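PDB 5HJQ: LD10117p from Drosophila melanogaster, which acts as a GTPase-activating protein for Rab35, regulating the recycling and turnover of synaptic vesicle proteins, and binds phosphoinositides through its TBC domain. Local coordinates for residues P189-T201 against V227-T239. Residues are numbered along the deposited sequence; the frame is centred on the assembly and turned at random.
Sequences PDITYSPVLYPIT and VFINQTKLQHEVT
The Tyr193 ring lies between Lys233 CD over one face and Pro195 CD, offset toward the rim, over the other, with His236 CB at its edge. That edge is turned to a face of His236 in a T-shaped stack, planes at 78° and centroids 5.1 Å apart. Tyr193 CE2 comes 3.6 Å from His236 CD2. Lys233, bent at chi2 and chi3, brings NZ to 4.9 Å from the Tyr193 ring centroid, an off-centre cation-pi contact. With CG anti to the backbone N (chi1 -174°), Tyr193 sends its ring along the first turn of helix 233-250. Replacing Tyr193 by an alanine would probably cost the His236 face and the Lys233 ammonium this partner and open a gap beside Pro195.

Within the all-helical TBC domain, the contact joins the loops leading into helices 197-204 and 233-250. Thr232 is the N-cap of the latter, its OG1 accepting from Gln235 N at 3.1 Å. Gln231 O takes two backbone donors, Tyr193 N at 2.8 Å, nearly straight at 170°, and Thr192 N at 2.9 Å. A water bridges Thr192 OG1 and Lys233 N.

Ser194 OG donates to Asn230 O (2.9 Å), tilted from the carbonyl plane, and the Ile200 and Ile229 side chains meet tip to tip, Ile200 CD1 3.7 Å from Ile229 CG1. Gln231 crosses Ile191 obliquely, CG and OE1 against Ile191 CG1, while NE2 bonds to Val221 O.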
loop_
_atom_site.group_PDB
_atom_site.type_symbol
_atom_site.label_atom_id
_atom_site.label_comp_id
_atom_site.label_asym_id
_atom_site.label_seq_id
_atom_site.Cartn_x
_atom_site.Cartn_y
_atom_site.Cartn_z
ATOM N N PRO A 189 7.802 12.177 15.765
ATOM C CA PRO A 189 9.068 11.587 16.216
ATOM C C PRO A 189 8.943 10.118 16.618
ATOM O O PRO A 189 9.961 9.439 16.739
ATOM C CB PRO A 189 9.439 12.449 17.426
ATOM C CG PRO A 189 8.132 12.930 17.948
ATOM C CD PRO A 189 7.267 13.147 16.736
ATOM N N ASP A 190 7.720 9.635 16.817
ATOM C CA ASP A 190 7.512 8.247 17.225
ATOM C C ASP A 190 7.628 7.273 16.055
ATOM O O ASP A 190 7.728 6.063 16.258
ATOM C CB ASP A 190 6.149 8.082 17.909
ATOM C CG ASP A 190 6.120 8.684 19.305
ATOM O OD1 ASP A 190 7.203 8.823 19.912
ATOM O OD2 ASP A 190 5.019 9.004 19.802
ATOM N N ILE A 191 7.613 7.796 14.834
ATOM C CA ILE A 191 7.831 6.953 13.665
ATOM C C ILE A 191 9.304 6.573 13.602
ATOM O O ILE A 191 10.154 7.405 13.283
ATOM C CB ILE A 191 7.420 7.647 12.356
ATOM C CG1 ILE A 191 5.992 8.185 12.457
ATOM C CG2 ILE A 191 7.547 6.686 11.180
ATOM C CD1 ILE A 191 5.468 8.751 11.156
ATOM N N THR A 192 9.600 5.315 13.917
ATOM C CA THR A 192 10.977 4.842 13.996
ATOM C C THR A 192 11.314 3.877 12.862
ATOM O O THR A 192 12.473 3.744 12.468
ATOM C CB THR A 192 11.246 4.156 15.344
ATOM O OG1 THR A 192 10.346 3.054 15.507
ATOM C CG2 THR A 192 11.038 5.140 16.486
ATOM N N TYR A 193 10.294 3.210 12.335
ATOM C CA TYR A 193 10.482 2.304 11.210
ATOM C C TYR A 193 9.201 2.208 10.391
ATOM O O TYR A 193 8.198 1.664 10.851
ATOM C CB TYR A 193 10.912 0.917 11.696
ATOM C CG TYR A 193 11.264 -0.041 10.579
ATOM C CD1 TYR A 193 12.424 0.132 9.832
ATOM C CD2 TYR A 193 10.442 -1.119 10.271
ATOM C CE1 TYR A 193 12.754 -0.737 8.809
ATOM C CE2 TYR A 193 10.767 -1.996 9.248
ATOM C CZ TYR A 193 11.925 -1.799 8.522
ATOM O OH TYR A 193 12.256 -2.662 7.504
ATOM N N SER A 194 9.236 2.744 9.178
ATOM C CA SER A 194 8.057 2.743 8.324
ATOM C C SER A 194 8.428 2.713 6.846
ATOM O O SER A 194 8.305 3.720 6.152
ATOM C CB SER A 194 7.190 3.967 8.621
ATOM O OG SER A 194 5.967 3.899 7.916
ATOM N N PRO A 195 8.870 1.543 6.358
ATOM C CA PRO A 195 9.288 1.362 4.964
ATOM C C PRO A 195 8.152 1.595 3.971
ATOM O O PRO A 195 8.397 1.703 2.772
ATOM C CB PRO A 195 9.751 -0.102 4.925
ATOM C CG PRO A 195 9.059 -0.752 6.062
ATOM C CD PRO A 195 8.971 0.290 7.126
ATOM N N VAL A 196 6.925 1.657 4.475
ATOM C CA VAL A 196 5.735 1.828 3.649
ATOM C C VAL A 196 5.433 3.298 3.358
ATOM O O VAL A 196 4.818 3.632 2.344
ATOM C CB VAL A 196 4.507 1.194 4.336
ATOM C CG1 VAL A 196 3.340 1.118 3.382
ATOM C CG2 VAL A 196 4.853 -0.199 4.880
ATOM N N LEU A 197 5.876 4.171 4.255
ATOM C CA LEU A 197 5.454 5.566 4.248
ATOM C C LEU A 197 5.857 6.305 2.969
ATOM O O LEU A 197 5.048 7.029 2.391
ATOM C CB LEU A 197 6.021 6.278 5.477
ATOM C CG LEU A 197 5.336 7.576 5.909
ATOM C CD1 LEU A 197 5.330 7.680 7.434
ATOM C CD2 LEU A 197 6.012 8.789 5.280
ATOM N N TYR A 198 7.095 6.113 2.526
ATOM C CA TYR A 198 7.589 6.787 1.327
ATOM C C TYR A 198 6.875 6.339 0.037
ATOM O O TYR A 198 6.447 7.195 -0.739
ATOM C CB TYR A 198 9.104 6.593 1.190
ATOM C CG TYR A 198 9.767 7.534 0.206
ATOM C CD1 TYR A 198 9.669 7.325 -1.165
ATOM C CD2 TYR A 198 10.501 8.626 0.646
ATOM C CE1 TYR A 198 10.277 8.179 -2.066
ATOM C CE2 TYR A 198 11.108 9.486 -0.248
ATOM C CZ TYR A 198 10.995 9.254 -1.600
ATOM O OH TYR A 198 11.601 10.104 -2.490
ATOM N N PRO A 199 6.754 5.013 -0.211
ATOM C CA PRO A 199 6.050 4.603 -1.436
ATOM C C PRO A 199 4.626 5.152 -1.543
ATOM O O PRO A 199 4.180 5.481 -2.643
ATOM C CB PRO A 199 6.027 3.075 -1.324
ATOM C CG PRO A 199 7.240 2.753 -0.544
ATOM C CD PRO A 199 7.349 3.848 0.475
ATOM N N ILE A 200 3.934 5.259 -0.414
ATOM C CA ILE A 200 2.577 5.792 -0.395
ATOM C C ILE A 200 2.581 7.289 -0.717
ATOM O O ILE A 200 1.749 7.773 -1.490
ATOM C CB ILE A 200 1.900 5.552 0.968
ATOM C CG1 ILE A 200 1.641 4.057 1.184
ATOM C CG2 ILE A 200 0.590 6.318 1.062
ATOM C CD1 ILE A 200 0.920 3.751 2.483
ATOM N N THR A 201 3.527 8.008 -0.122
ATOM C CA THR A 201 3.702 9.435 -0.370
ATOM C C THR A 201 3.855 9.706 -1.860
ATOM O O THR A 201 3.265 10.644 -2.394
ATOM C CB THR A 201 4.930 9.989 0.374
ATOM O OG1 THR A 201 4.763 9.795 1.782
ATOM C CG2 THR A 201 5.115 11.475 0.086
ATOM N N VAL A 227 -5.900 0.911 11.075
ATOM C CA VAL A 227 -4.464 0.873 10.832
ATOM C C VAL A 227 -4.176 1.035 9.341
ATOM O O VAL A 227 -4.796 0.374 8.510
ATOM C CB VAL A 227 -3.840 -0.446 11.335
ATOM C CG1 VAL A 227 -2.350 -0.479 11.042
ATOM C CG2 VAL A 227 -4.103 -0.629 12.827
ATOM N N PHE A 228 -3.237 1.916 9.007
ATOM C CA PHE A 228 -2.860 2.150 7.618
ATOM C C PHE A 228 -1.369 1.922 7.413
ATOM O O PHE A 228 -0.957 1.119 6.575
ATOM C CB PHE A 228 -3.226 3.579 7.187
ATOM C CG PHE A 228 -4.699 3.854 7.186
ATOM C CD1 PHE A 228 -5.338 4.283 8.337
ATOM C CD2 PHE A 228 -5.448 3.675 6.036
ATOM C CE1 PHE A 228 -6.696 4.533 8.338
ATOM C CE2 PHE A 228 -6.807 3.921 6.031
ATOM C CZ PHE A 228 -7.431 4.351 7.184
ATOM N N ILE A 229 -0.569 2.642 8.190
ATOM C CA ILE A 229 0.874 2.652 8.016
ATOM C C ILE A 229 1.588 2.298 9.324
ATOM O O ILE A 229 1.474 3.017 10.318
ATOM C CB ILE A 229 1.355 4.030 7.516
ATOM C CG1 ILE A 229 0.827 4.310 6.106
ATOM C CG2 ILE A 229 2.861 4.100 7.513
ATOM C CD1 ILE A 229 1.029 5.748 5.660
ATOM N N ASN A 230 2.314 1.184 9.325
ATOM C CA ASN A 230 3.045 0.763 10.517
ATOM C C ASN A 230 4.250 1.662 10.758
ATOM O O ASN A 230 4.960 2.019 9.820
ATOM C CB ASN A 230 3.475 -0.697 10.397
ATOM C CG ASN A 230 2.301 -1.651 10.476
ATOM O OD1 ASN A 230 2.258 -2.663 9.776
ATOM N ND2 ASN A 230 1.329 -1.324 11.324
ATOM N N GLN A 231 4.478 2.016 12.020
ATOM C CA GLN A 231 5.424 3.075 12.351
ATOM C C GLN A 231 6.623 2.622 13.185
ATOM O O GLN A 231 7.640 3.316 13.231
ATOM C CB GLN A 231 4.680 4.197 13.072
ATOM C CG GLN A 231 3.652 4.888 12.185
ATOM C CD GLN A 231 2.636 5.682 12.976
ATOM O OE1 GLN A 231 2.958 6.291 13.998
ATOM N NE2 GLN A 231 1.392 5.665 12.515
ATOM N N THR A 232 6.509 1.469 13.839
ATOM C CA THR A 232 7.640 0.904 14.570
ATOM C C THR A 232 8.021 -0.454 13.991
ATOM O O THR A 232 7.236 -1.076 13.275
ATOM C CB THR A 232 7.343 0.747 16.077
ATOM O OG1 THR A 232 6.410 -0.321 16.281
ATOM C CG2 THR A 232 6.779 2.036 16.656
ATOM N N LYS A 233 9.230 -0.907 14.297
ATOM C CA LYS A 233 9.708 -2.186 13.795
ATOM C C LYS A 233 8.930 -3.328 14.437
ATOM O O LYS A 233 8.739 -4.381 13.827
ATOM C CB LYS A 233 11.207 -2.327 14.053
ATOM C CG LYS A 233 11.843 -3.570 13.458
ATOM C CD LYS A 233 13.250 -3.272 12.937
ATOM C CE LYS A 233 13.921 -2.147 13.719
ATOM N NZ LYS A 233 15.068 -1.542 12.981
ATOM N N LEU A 234 8.461 -3.104 15.661
ATOM C CA LEU A 234 7.633 -4.084 16.353
ATOM C C LEU A 234 6.308 -4.267 15.625
ATOM O O LEU A 234 5.897 -5.393 15.348
ATOM C CB LEU A 234 7.386 -3.662 17.803
ATOM C CG LEU A 234 6.550 -4.628 18.645
ATOM C CD1 LEU A 234 7.149 -6.023 18.606
ATOM C CD2 LEU A 234 6.437 -4.133 20.076
ATOM N N GLN A 235 5.647 -3.156 15.318
ATOM C CA GLN A 235 4.406 -3.195 14.552
ATOM C C GLN A 235 4.629 -3.852 13.198
ATOM O O GLN A 235 3.800 -4.630 12.731
ATOM C CB GLN A 235 3.840 -1.789 14.352
ATOM C CG GLN A 235 3.397 -1.099 15.625
ATOM C CD GLN A 235 3.126 0.379 15.409
ATOM O OE1 GLN A 235 2.662 0.789 14.344
ATOM N NE2 GLN A 235 3.421 1.188 16.419
ATOM N N HIS A 236 5.754 -3.528 12.570
ATOM C CA HIS A 236 6.091 -4.084 11.268
ATOM C C HIS A 236 6.133 -5.606 11.305
ATOM O O HIS A 236 5.690 -6.271 10.368
ATOM C CB HIS A 236 7.438 -3.547 10.788
ATOM C CG HIS A 236 7.934 -4.202 9.536
ATOM N ND1 HIS A 236 7.364 -3.977 8.304
ATOM C CD2 HIS A 236 8.944 -5.083 9.330
ATOM C CE1 HIS A 236 8.001 -4.686 7.390
ATOM N NE2 HIS A 236 8.965 -5.365 7.986
ATOM N N GLU A 237 6.660 -6.155 12.394
ATOM C CA GLU A 237 6.889 -7.590 12.454
ATOM C C GLU A 237 5.671 -8.349 12.965
ATOM O O GLU A 237 5.454 -9.497 12.586
ATOM C CB GLU A 237 8.124 -7.907 13.301
ATOM C CG GLU A 237 7.857 -8.475 14.680
ATOM C CD GLU A 237 9.115 -9.062 15.297
ATOM O OE1 GLU A 237 10.219 -8.762 14.791
ATOM O OE2 GLU A 237 9.002 -9.832 16.274
ATOM N N VAL A 238 4.863 -7.706 13.800
ATOM C CA VAL A 238 3.582 -8.282 14.187
ATOM C C VAL A 238 2.694 -8.396 12.955
ATOM O O VAL A 238 1.967 -9.378 12.781
ATOM C CB VAL A 238 2.881 -7.436 15.269
ATOM C CG1 VAL A 238 1.423 -7.855 15.428
ATOM C CG2 VAL A 238 3.622 -7.546 16.597
ATOM N N THR A 239 2.782 -7.390 12.090
ATOM C CA THR A 239 1.971 -7.341 10.883
ATOM C C THR A 239 2.285 -8.486 9.921
ATOM O O THR A 239 1.376 -9.208 9.509
ATOM C CB THR A 239 2.145 -6.007 10.136
ATOM O OG1 THR A 239 1.814 -4.917 11.006
ATOM C CG2 THR A 239 1.235 -5.964 8.917
HETATM O O HOH W 1 11.300 0.549 15.538
#